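Local atomic coordinates of DNA primase (Helicobacter pylori, PDB entry 4EHS), a protein that synthesises the short RNA primers that start DNA replication and, through the C-terminal domain described here, binds the replicative helicase DnaB, whose activity it stimulates. Residues 30-41 and 95-106. Sequence-based numbering, arbitrary orientation.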
loop_
_atom_site.group_PDB
_atom_site.type_symbol
_atom_site.label_atom_id
_atom_site.label_comp_id
_atom_site.label_asym_id
_atom_site.label_seq_id
_atom_site.Cartn_x
_atom_site.Cartn_y
_atom_site.Cartn_z
ATOM N N LEU A 30 -1.794 16.623 -14.601
ATOM C CA LEU A 30 -1.205 15.541 -13.862
ATOM C C LEU A 30 0.309 15.531 -14.073
ATOM O O LEU A 30 1.063 15.274 -13.133
ATOM C CB LEU A 30 -1.830 14.192 -14.259
ATOM C CG LEU A 30 -1.366 12.973 -13.482
ATOM C CD1 LEU A 30 -1.861 13.113 -12.068
ATOM C CD2 LEU A 30 -1.868 11.716 -14.265
ATOM N N GLU A 31 0.780 15.926 -15.262
ATOM C CA GLU A 31 2.193 15.821 -15.555
ATOM C C GLU A 31 2.896 16.865 -14.670
ATOM O O GLU A 31 3.932 16.551 -14.041
ATOM C CB GLU A 31 2.494 16.016 -17.072
ATOM C CG GLU A 31 3.975 16.239 -17.296
ATOM C CD GLU A 31 4.410 16.046 -18.748
ATOM O OE1 GLU A 31 3.593 15.632 -19.584
ATOM O OE2 GLU A 31 5.586 16.278 -19.035
ATOM N N PHE A 32 2.297 18.055 -14.537
ATOM C CA PHE A 32 2.862 19.078 -13.672
ATOM C C PHE A 32 2.870 18.582 -12.205
ATOM O O PHE A 32 3.818 18.748 -11.463
ATOM C CB PHE A 32 2.045 20.383 -13.736
ATOM C CG PHE A 32 2.675 21.537 -12.897
ATOM C CD1 PHE A 32 3.689 22.347 -13.426
ATOM C CD2 PHE A 32 2.258 21.741 -11.585
ATOM C CE1 PHE A 32 4.231 23.371 -12.628
ATOM C CE2 PHE A 32 2.791 22.764 -10.782
ATOM C CZ PHE A 32 3.794 23.554 -11.323
ATOM N N LEU A 33 1.775 18.013 -11.783
ATOM C CA LEU A 33 1.719 17.524 -10.393
ATOM C C LEU A 33 2.743 16.408 -10.136
ATOM O O LEU A 33 3.359 16.392 -9.048
ATOM C CB LEU A 33 0.326 16.942 -10.095
ATOM C CG LEU A 33 0.066 16.469 -8.681
ATOM C CD1 LEU A 33 0.311 17.616 -7.681
ATOM C CD2 LEU A 33 -1.395 15.983 -8.563
ATOM N N GLU A 34 2.945 15.494 -11.073
ATOM C CA GLU A 34 3.954 14.425 -10.863
ATOM C C GLU A 34 5.367 15.022 -10.758
ATOM O O GLU A 34 6.204 14.615 -9.911
ATOM C CB GLU A 34 3.915 13.443 -12.031
ATOM C CG GLU A 34 2.607 12.614 -11.998
ATOM C CD GLU A 34 2.605 11.467 -12.978
ATOM O OE1 GLU A 34 3.663 11.175 -13.563
ATOM O OE2 GLU A 34 1.495 10.841 -13.082
ATOM N N LYS A 35 5.615 16.009 -11.623
ATOM C CA LYS A 35 6.922 16.714 -11.559
ATOM C C LYS A 35 7.146 17.376 -10.228
ATOM O O LYS A 35 8.282 17.346 -9.682
ATOM C CB LYS A 35 7.013 17.797 -12.695
ATOM C CG LYS A 35 7.315 17.132 -14.023
ATOM C CD LYS A 35 7.647 18.252 -15.066
ATOM C CE LYS A 35 6.417 18.743 -15.720
ATOM N NZ LYS A 35 6.723 19.515 -17.011
ATOM N N LEU A 36 6.100 18.008 -9.735
ATOM C CA LEU A 36 6.149 18.786 -8.497
ATOM C C LEU A 36 6.459 17.873 -7.343
ATOM O O LEU A 36 7.351 18.173 -6.562
ATOM C CB LEU A 36 4.904 19.643 -8.308
ATOM C CG LEU A 36 4.845 20.556 -7.093
ATOM C CD1 LEU A 36 5.928 21.619 -7.205
ATOM C CD2 LEU A 36 3.456 21.201 -7.039
ATOM N N VAL A 37 5.748 16.749 -7.312
ATOM C CA VAL A 37 5.879 15.793 -6.209
ATOM C C VAL A 37 7.335 15.277 -6.226
ATOM O O VAL A 37 7.998 15.267 -5.174
ATOM C CB VAL A 37 4.798 14.678 -6.310
ATOM C CG1 VAL A 37 5.196 13.533 -5.393
ATOM C CG2 VAL A 37 3.429 15.195 -5.833
ATOM N N ILE A 38 7.865 14.895 -7.394
ATOM C CA ILE A 38 9.187 14.328 -7.461
ATOM C C ILE A 38 10.241 15.390 -7.111
ATOM O O ILE A 38 11.302 15.087 -6.534
ATOM C CB ILE A 38 9.424 13.695 -8.832
ATOM C CG1 ILE A 38 8.502 12.439 -8.949
ATOM C CG2 ILE A 38 10.892 13.225 -8.968
ATOM C CD1 ILE A 38 8.434 11.902 -10.370
ATOM N N ARG A 39 9.938 16.615 -7.554
ATOM C CA ARG A 39 10.909 17.726 -7.270
ATOM C C ARG A 39 11.078 17.921 -5.731
ATOM O O ARG A 39 12.214 18.157 -5.190
ATOM C CB ARG A 39 10.397 19.011 -7.982
ATOM C CG ARG A 39 11.427 20.149 -7.658
ATOM C CD ARG A 39 12.818 19.849 -8.218
ATOM N NE ARG A 39 13.545 21.116 -7.947
ATOM C CZ ARG A 39 13.624 22.080 -8.845
ATOM N NH1 ARG A 39 13.301 21.840 -10.139
ATOM N NH2 ARG A 39 14.162 23.267 -8.462
ATOM N N TYR A 40 9.969 17.857 -5.002
ATOM C CA TYR A 40 10.037 17.892 -3.530
ATOM C C TYR A 40 10.917 16.742 -3.021
ATOM O O TYR A 40 11.754 16.948 -2.119
ATOM C CB TYR A 40 8.689 17.694 -2.901
ATOM C CG TYR A 40 7.886 18.979 -2.686
ATOM C CD1 TYR A 40 8.198 19.829 -1.645
ATOM C CD2 TYR A 40 6.836 19.311 -3.531
ATOM C CE1 TYR A 40 7.442 21.009 -1.405
ATOM C CE2 TYR A 40 6.080 20.481 -3.318
ATOM C CZ TYR A 40 6.431 21.360 -2.265
ATOM O OH TYR A 40 5.696 22.506 -2.035
ATOM N N LEU A 41 10.685 15.524 -3.522
ATOM C CA LEU A 41 11.552 14.363 -3.112
ATOM C C LEU A 41 13.032 14.549 -3.475
ATOM O O LEU A 41 13.925 14.101 -2.723
ATOM C CB LEU A 41 11.066 13.076 -3.784
ATOM C CG LEU A 41 9.548 12.901 -3.653
ATOM C CD1 LEU A 41 9.289 11.571 -4.336
ATOM C CD2 LEU A 41 8.969 12.831 -2.227
ATOM N N GLY A 95 4.583 22.521 2.009
ATOM C CA GLY A 95 3.666 22.350 0.903
ATOM C C GLY A 95 3.623 20.954 0.308
ATOM O O GLY A 95 2.709 20.679 -0.478
ATOM N N PHE A 96 4.568 20.071 0.689
ATOM C CA PHE A 96 4.688 18.740 0.055
ATOM C C PHE A 96 3.438 17.845 0.258
ATOM O O PHE A 96 2.934 17.216 -0.699
ATOM C CB PHE A 96 5.828 17.970 0.681
ATOM C CG PHE A 96 5.955 16.565 0.154
ATOM C CD1 PHE A 96 6.221 16.344 -1.209
ATOM C CD2 PHE A 96 5.721 15.452 1.019
ATOM C CE1 PHE A 96 6.309 15.042 -1.699
ATOM C CE2 PHE A 96 5.818 14.176 0.517
ATOM C CZ PHE A 96 6.079 13.969 -0.813
ATOM N N GLU A 97 3.001 17.724 1.519
ATOM C CA GLU A 97 1.929 16.789 1.768
ATOM C C GLU A 97 0.641 17.111 1.042
ATOM O O GLU A 97 -0.057 16.198 0.639
ATOM C CB GLU A 97 1.658 16.647 3.270
ATOM C CG GLU A 97 2.754 15.812 3.835
ATOM C CD GLU A 97 2.543 15.465 5.298
ATOM O OE1 GLU A 97 1.341 15.343 5.727
ATOM O OE2 GLU A 97 3.586 15.224 5.968
ATOM N N LYS A 98 0.308 18.377 0.847
ATOM C CA LYS A 98 -0.889 18.717 0.053
ATOM C C LYS A 98 -0.758 18.245 -1.401
ATOM O O LYS A 98 -1.714 17.756 -1.970
ATOM C CB LYS A 98 -1.107 20.218 0.089
ATOM C CG LYS A 98 -2.239 20.723 -0.764
ATOM C CD LYS A 98 -1.992 22.202 -1.030
ATOM C CE LYS A 98 -3.221 22.957 -1.509
ATOM N NZ LYS A 98 -3.225 23.089 -2.991
ATOM N N GLU A 99 0.440 18.347 -2.003
ATOM C CA GLU A 99 0.599 17.888 -3.376
ATOM C C GLU A 99 0.647 16.373 -3.401
ATOM O O GLU A 99 0.131 15.806 -4.348
ATOM C CB GLU A 99 1.912 18.378 -3.990
ATOM C CG GLU A 99 2.196 19.892 -3.897
ATOM C CD GLU A 99 1.064 20.767 -4.378
ATOM O OE1 GLU A 99 0.165 20.262 -5.083
ATOM O OE2 GLU A 99 1.066 21.996 -4.020
ATOM N N LEU A 100 1.225 15.719 -2.370
ATOM C CA LEU A 100 1.198 14.230 -2.373
ATOM C C LEU A 100 -0.284 13.773 -2.251
ATOM O O LEU A 100 -0.771 12.850 -2.978
ATOM C CB LEU A 100 2.084 13.675 -1.220
ATOM C CG LEU A 100 2.045 12.148 -1.134
ATOM C CD1 LEU A 100 2.523 11.387 -2.374
ATOM C CD2 LEU A 100 2.859 11.794 0.128
ATOM N N ARG A 101 -1.019 14.437 -1.387
ATOM C CA ARG A 101 -2.417 14.056 -1.201
ATOM C C ARG A 101 -3.209 14.234 -2.514
ATOM O O ARG A 101 -4.063 13.409 -2.876
ATOM C CB ARG A 101 -3.078 14.865 -0.045
ATOM C CG ARG A 101 -2.864 14.343 1.377
ATOM C CD ARG A 101 -3.884 14.910 2.440
ATOM N NE ARG A 101 -4.026 16.344 2.309
ATOM C CZ ARG A 101 -3.149 17.250 2.782
ATOM N NH1 ARG A 101 -2.106 16.872 3.520
ATOM N NH2 ARG A 101 -3.370 18.555 2.551
ATOM N N LEU A 102 -2.926 15.303 -3.255
ATOM C CA LEU A 102 -3.663 15.504 -4.509
ATOM C C LEU A 102 -3.306 14.477 -5.558
ATOM O O LEU A 102 -4.189 14.016 -6.238
ATOM C CB LEU A 102 -3.360 16.945 -4.998
ATOM C CG LEU A 102 -4.098 17.368 -6.260
ATOM C CD1 LEU A 102 -5.571 17.417 -5.923
ATOM C CD2 LEU A 102 -3.550 18.747 -6.767
ATOM N N LEU A 103 -2.026 14.054 -5.627
ATOM C CA LEU A 103 -1.645 13.022 -6.542
ATOM C C LEU A 103 -2.384 11.709 -6.226
ATOM O O LEU A 103 -2.908 11.040 -7.137
ATOM C CB LEU A 103 -0.127 12.774 -6.438
ATOM C CG LEU A 103 0.396 11.764 -7.456
ATOM C CD1 LEU A 103 0.338 12.384 -8.810
ATOM C CD2 LEU A 103 1.847 11.519 -7.041
ATOM N N ILE A 104 -2.422 11.375 -4.934
ATOM C CA ILE A 104 -3.129 10.151 -4.524
ATOM C C ILE A 104 -4.613 10.258 -4.791
ATOM O O ILE A 104 -5.194 9.277 -5.297
ATOM C CB ILE A 104 -2.826 9.809 -3.061
ATOM C CG1 ILE A 104 -1.321 9.535 -2.884
ATOM C CG2 ILE A 104 -3.615 8.548 -2.610
ATOM C CD1 ILE A 104 -0.906 9.587 -1.395
ATOM N N LEU A 105 -5.217 11.391 -4.410
ATOM C CA LEU A 105 -6.659 11.659 -4.698
ATOM C C LEU A 105 -6.956 11.473 -6.175
ATOM O O LEU A 105 -7.895 10.706 -6.531
ATOM C CB LEU A 105 -7.116 13.050 -4.193
ATOM C CG LEU A 105 -8.558 13.494 -4.522
ATOM C CD1 LEU A 105 -9.586 12.735 -3.718
ATOM C CD2 LEU A 105 -8.748 14.975 -4.304
ATOM N N ARG A 106 -6.172 12.092 -7.061
ATOM C CA ARG A 106 -6.292 11.781 -8.489
ATOM C C ARG A 106 -6.250 10.326 -8.914
ATOM O O ARG A 106 -7.098 9.870 -9.718
ATOM C CB ARG A 106 -5.320 12.588 -9.327
ATOM C CG ARG A 106 -5.752 14.055 -9.148
ATOM C CD ARG A 106 -5.145 14.895 -10.225
ATOM N NE ARG A 106 -5.596 16.317 -10.130
ATOM C CZ ARG A 106 -5.034 17.245 -10.915
ATOM N NH1 ARG A 106 -4.103 16.882 -11.794
ATOM N NH2 ARG A 106 -5.389 18.496 -10.806
HETATM O O HOH W 1 3.875 23.142 -3.766
#
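Two polar groups grip the hydroxyl of Y40: a water at 2.6 Å from OH, which also donates to OE2 of E99 at 3.0 Å, and the backbone N of K92, just ahead of segment 95-106. Held at that end, the Y40 ring turns one face to the backbone and CB of F96. CA of F96 stands almost on the ring normal, 3.8 Å from the centroid, a CH-pi contact, and the F96 ring turns its edge to the same ring in an offset edge-to-face pair, the planes at 61°. CD2 of L41 comes to 3.4 Å from CZ of F96.

One turn on, the E99 chain bends at chi2 (-51°). That bend lays its CG and CD against CD2 of L36, while the carboxylate reaches the water; the E99 side chain is a knob in the hole formed by L33, L36, V37 and Y40. V37 answers by sending CG2 to the carbonyl O of E99, 3.7 Å away. L33 drives CD2 between L102 and L103, 3.6 Å from N of L103. With CG anti to the backbone N, L103 brings CD1 to the CG of E34 and to CD1 of L30. R106 closes this end: its guanidinium turns an edge to N of L30, and NH2 bonds to the carbonyl O of P28.

The helix segments run in roughly opposing directions, crossing at -138°, with the segment axes 9.5 Å apart at closest approach. This is knobs-into-holes packing between the first helix and the long helix 96-117 of the all-helical, DnaB-binding C-terminal domain of DnaG.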